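PDB 3I0P: malate dehydrogenase from Entamoeba histolytica, which catalyses the reversible oxidation of malate to oxaloacetate, probably with NAD as the cofactor, as a member of the malate/L-lactate dehydrogenase family. Local coordinates for the interface of chains A and B. Residues are numbered along the deposited sequence; one frame, centred on the assembly and turned at random. Chains: chain A/B, Malate dehydrogenase.

The interface of chains A and B. Residues chain A 83-85, 115, 117, 257, 261; chain B 140, 291, 294-295, 300.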
ATOM      1  N   THR A  83     -17.800 -10.844  -5.164  1.00 25.33           N
ATOM      2  CA  THR A  83     -16.670 -10.878  -6.103  1.00 24.97           C
ATOM      3  C   THR A  83     -17.103 -11.021  -7.556  1.00 25.12           C
ATOM      4  O   THR A  83     -18.268 -11.324  -7.842  1.00 25.29           O
ATOM      5  CB  THR A  83     -15.682 -12.035  -5.803  1.00 24.82           C
ATOM      6  OG1 THR A  83     -16.250 -13.282  -6.226  1.00 23.23           O
ATOM      7  CG2 THR A  83     -15.317 -12.089  -4.318  1.00 24.55           C
ATOM      8  N   CYS A  84     -16.150 -10.805  -8.465  1.00 24.82           N
ATOM      9  CA  CYS A  84     -16.356 -11.079  -9.878  1.00 24.46           C
ATOM     10  C   CYS A  84     -15.038 -11.105 -10.660  1.00 24.18           C
ATOM     11  O   CYS A  84     -14.106 -10.361 -10.340  1.00 23.71           O
ATOM     12  CB  CYS A  84     -17.330 -10.068 -10.493  1.00 24.54           C
ATOM     13  SG  CYS A  84     -17.866 -10.510 -12.160  1.00 25.34           S
ATOM     14  N   VAL A  85     -14.969 -11.978 -11.670  1.00 23.93           N
ATOM     15  CA  VAL A  85     -13.885 -11.952 -12.655  1.00 23.75           C
ATOM     16  C   VAL A  85     -14.457 -11.505 -13.990  1.00 23.92           C
ATOM     17  O   VAL A  85     -15.469 -12.033 -14.448  1.00 23.93           O
ATOM     18  CB  VAL A  85     -13.204 -13.332 -12.848  1.00 23.75           C
ATOM     19  CG1 VAL A  85     -12.163 -13.274 -13.983  1.00 22.52           C
ATOM     20  CG2 VAL A  85     -12.569 -13.809 -11.559  1.00 23.34           C
ATOM     21  N   MET A 115     -15.311  -6.907  -4.659  1.00 19.34           N
ATOM     22  CA  MET A 115     -14.057  -6.940  -5.404  1.00 18.59           C
ATOM     23  C   MET A 115     -14.266  -7.485  -6.806  1.00 18.19           C
ATOM     24  O   MET A 115     -14.807  -8.579  -6.996  1.00 18.14           O
ATOM     25  CB  MET A 115     -12.987  -7.759  -4.683  1.00 18.40           C
ATOM     26  CG  MET A 115     -11.665  -7.806  -5.437  1.00 18.44           C
ATOM     27  SD  MET A 115     -10.272  -8.240  -4.383  1.00 18.80           S
ATOM     28  CE  MET A 115      -8.934  -8.194  -5.569  1.00 17.55           C
ATOM     29  N   VAL A 117     -12.158  -8.174 -10.422  1.00 17.09           N
ATOM     30  CA  VAL A 117     -10.869  -8.203 -11.123  1.00 17.25           C
ATOM     31  C   VAL A 117     -11.062  -8.338 -12.636  1.00 17.35           C
ATOM     32  O   VAL A 117     -12.089  -8.839 -13.098  1.00 17.19           O
ATOM     33  CB  VAL A 117      -9.902  -9.291 -10.565  1.00 17.25           C
ATOM     34  CG1 VAL A 117      -9.542  -8.981  -9.119  1.00 17.19           C
ATOM     35  CG2 VAL A 117     -10.506 -10.687 -10.686  1.00 16.92           C
ATOM     36  N   MET A 257      -2.469  -8.841  -7.427  1.00 16.71           N
ATOM     37  CA  MET A 257      -3.879  -8.453  -7.380  1.00 16.71           C
ATOM     38  C   MET A 257      -4.443  -8.231  -8.781  1.00 16.85           C
ATOM     39  O   MET A 257      -5.614  -8.512  -9.034  1.00 16.93           O
ATOM     40  CB  MET A 257      -4.068  -7.170  -6.546  1.00 16.78           C
ATOM     41  CG  MET A 257      -3.657  -7.279  -5.083  1.00 15.96           C
ATOM     42  SD  MET A 257      -4.795  -8.296  -4.139  1.00 15.09           S
ATOM     43  CE  MET A 257      -6.029  -7.090  -3.646  1.00 13.87           C
ATOM     44  N   LEU A 261      -5.646 -13.176  -9.864  1.00 17.28           N
ATOM     45  CA  LEU A 261      -7.042 -13.493  -9.608  1.00 17.46           C
ATOM     46  C   LEU A 261      -7.863 -13.581 -10.899  1.00 18.12           C
ATOM     47  O   LEU A 261      -8.770 -14.391 -10.999  1.00 18.94           O
ATOM     48  CB  LEU A 261      -7.644 -12.512  -8.592  1.00 16.94           C
ATOM     49  CG  LEU A 261      -7.058 -12.593  -7.167  1.00 15.81           C
ATOM     50  CD1 LEU A 261      -7.351 -11.343  -6.358  1.00 14.09           C
ATOM     51  CD2 LEU A 261      -7.532 -13.832  -6.415  1.00 12.68           C
TER
ATOM     52  N   ILE B 140      -6.107 -13.967   0.633  1.00 20.48           N
ATOM     53  CA  ILE B 140      -5.221 -12.814   0.662  1.00 19.94           C
ATOM     54  C   ILE B 140      -5.547 -12.100   1.960  1.00 19.33           C
ATOM     55  O   ILE B 140      -6.718 -11.857   2.237  1.00 19.68           O
ATOM     56  CB  ILE B 140      -5.482 -11.871  -0.537  1.00 20.12           C
ATOM     57  CG1 ILE B 140      -5.032 -12.530  -1.848  1.00 20.82           C
ATOM     58  CG2 ILE B 140      -4.762 -10.540  -0.356  1.00 19.73           C
ATOM     59  CD1 ILE B 140      -5.791 -12.062  -3.105  1.00 20.19           C
ATOM     60  N   VAL B 291      -9.659 -16.364  -2.170  1.00 20.10           N
ATOM     61  CA  VAL B 291      -9.133 -16.631  -3.506  1.00 21.13           C
ATOM     62  C   VAL B 291     -10.050 -17.532  -4.363  1.00 22.49           C
ATOM     63  O   VAL B 291     -10.334 -17.209  -5.534  1.00 22.44           O
ATOM     64  CB  VAL B 291      -7.697 -17.218  -3.429  1.00 20.78           C
ATOM     65  CG1 VAL B 291      -7.286 -17.873  -4.755  1.00 20.39           C
ATOM     66  CG2 VAL B 291      -6.697 -16.142  -3.007  1.00 20.06           C
ATOM     67  N   PHE B 294     -12.523 -16.527  -6.977  1.00 25.20           N
ATOM     68  CA  PHE B 294     -12.023 -15.954  -8.226  1.00 25.08           C
ATOM     69  C   PHE B 294     -11.450 -17.000  -9.155  1.00 25.32           C
ATOM     70  O   PHE B 294     -11.770 -17.030 -10.340  1.00 25.60           O
ATOM     71  CB  PHE B 294     -10.912 -14.933  -7.943  1.00 24.76           C
ATOM     72  CG  PHE B 294     -11.383 -13.707  -7.237  1.00 24.06           C
ATOM     73  CD1 PHE B 294     -11.962 -12.656  -7.954  1.00 23.29           C
ATOM     74  CD2 PHE B 294     -11.244 -13.593  -5.854  1.00 22.74           C
ATOM     75  CE1 PHE B 294     -12.402 -11.508  -7.300  1.00 23.47           C
ATOM     76  CE2 PHE B 294     -11.679 -12.463  -5.190  1.00 22.72           C
ATOM     77  CZ  PHE B 294     -12.255 -11.409  -5.914  1.00 23.25           C
ATOM     78  N   ARG B 295     -10.567 -17.828  -8.600  1.00 25.50           N
ATOM     79  CA  ARG B 295      -9.785 -18.794  -9.344  1.00 25.28           C
ATOM     80  C   ARG B 295      -9.476 -19.962  -8.416  1.00 26.00           C
ATOM     81  O   ARG B 295      -9.489 -19.803  -7.188  1.00 25.87           O
ATOM     82  CB  ARG B 295      -8.489 -18.132  -9.819  1.00 25.08           C
ATOM     83  CG  ARG B 295      -7.547 -19.014 -10.603  1.00 23.75           C
ATOM     84  CD  ARG B 295      -6.273 -18.279 -10.885  1.00 22.69           C
ATOM     85  NE  ARG B 295      -5.442 -18.948 -11.884  1.00 22.27           N
ATOM     86  CZ  ARG B 295      -4.344 -18.415 -12.413  1.00 21.33           C
ATOM     87  NH1 ARG B 295      -3.943 -17.207 -12.038  1.00 20.90           N
ATOM     88  NH2 ARG B 295      -3.650 -19.082 -13.321  1.00 20.45           N
ATOM     89  N   PHE B 300      -3.821 -20.439  -8.715  1.00 26.93           N
ATOM     90  CA  PHE B 300      -3.414 -19.132  -8.180  1.00 26.16           C
ATOM     91  C   PHE B 300      -2.061 -19.177  -7.467  1.00 25.61           C
ATOM     92  O   PHE B 300      -1.199 -18.326  -7.718  1.00 25.07           O
ATOM     93  CB  PHE B 300      -4.485 -18.580  -7.233  1.00 26.50           C
ATOM     94  CG  PHE B 300      -4.046 -17.364  -6.448  1.00 26.82           C
ATOM     95  CD1 PHE B 300      -4.378 -16.079  -6.884  1.00 26.44           C
ATOM     96  CD2 PHE B 300      -3.315 -17.502  -5.268  1.00 26.47           C
ATOM     97  CE1 PHE B 300      -3.986 -14.954  -6.163  1.00 26.18           C
ATOM     98  CE2 PHE B 300      -2.911 -16.378  -4.546  1.00 27.16           C
ATOM     99  CZ  PHE B 300      -3.251 -15.101  -4.995  1.00 26.46           C
TER
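The ring of B:Phe294 is sandwiched by chain A. A:Thr83 lies over one face at its outer end, CB 3.5 Å from B:Phe294 CZ, with methyl CG2 over the same end. On the opposite side A:Leu261 CD2 stands above the rim, 3.8 Å from B:Phe294 CD2. A:Cys84 O and A:Val85 CG2 lie in plane at the edge, where weakly positive ring hydrogens would suit the carbonyl oxygen, 3.7 Å from B:Phe294 CE1. The other flat group, B:Phe300 on helix 297-312, has B:Val291 CG2 of its own chain 4.0 Å above the centre of one face; A:Leu261 CD2 is on that same side, out toward B:Phe300 CE1 at 3.7 Å. This apolar patch belongs to the two-fold dimer interface of a malate/L-lactate dehydrogenase-family enzyme and repeats with the chains exchanged; the dimer is likely the working form. The compact branches of A:Thr83, A:Val85 and A:Val117 let the ring come close to the sheet, A:Val117 CG2 tilted above the rim on the leucine's side, 3.7 Å from B:Phe294 CD1. A:Met115, slim and unbranched, with CG anti to the backbone N (chi1 -180°), runs across the ring tip at about a right angle, its sulfur also on that side. A:Leu261, whose branched end serves several neighbours, turns CD1 tip to tip with B:Ile140 CD1 at 3.7 Å. The bent, flexible A:Met257 brings its polarisable SD 4.0 Å from B:Ile140 CD1.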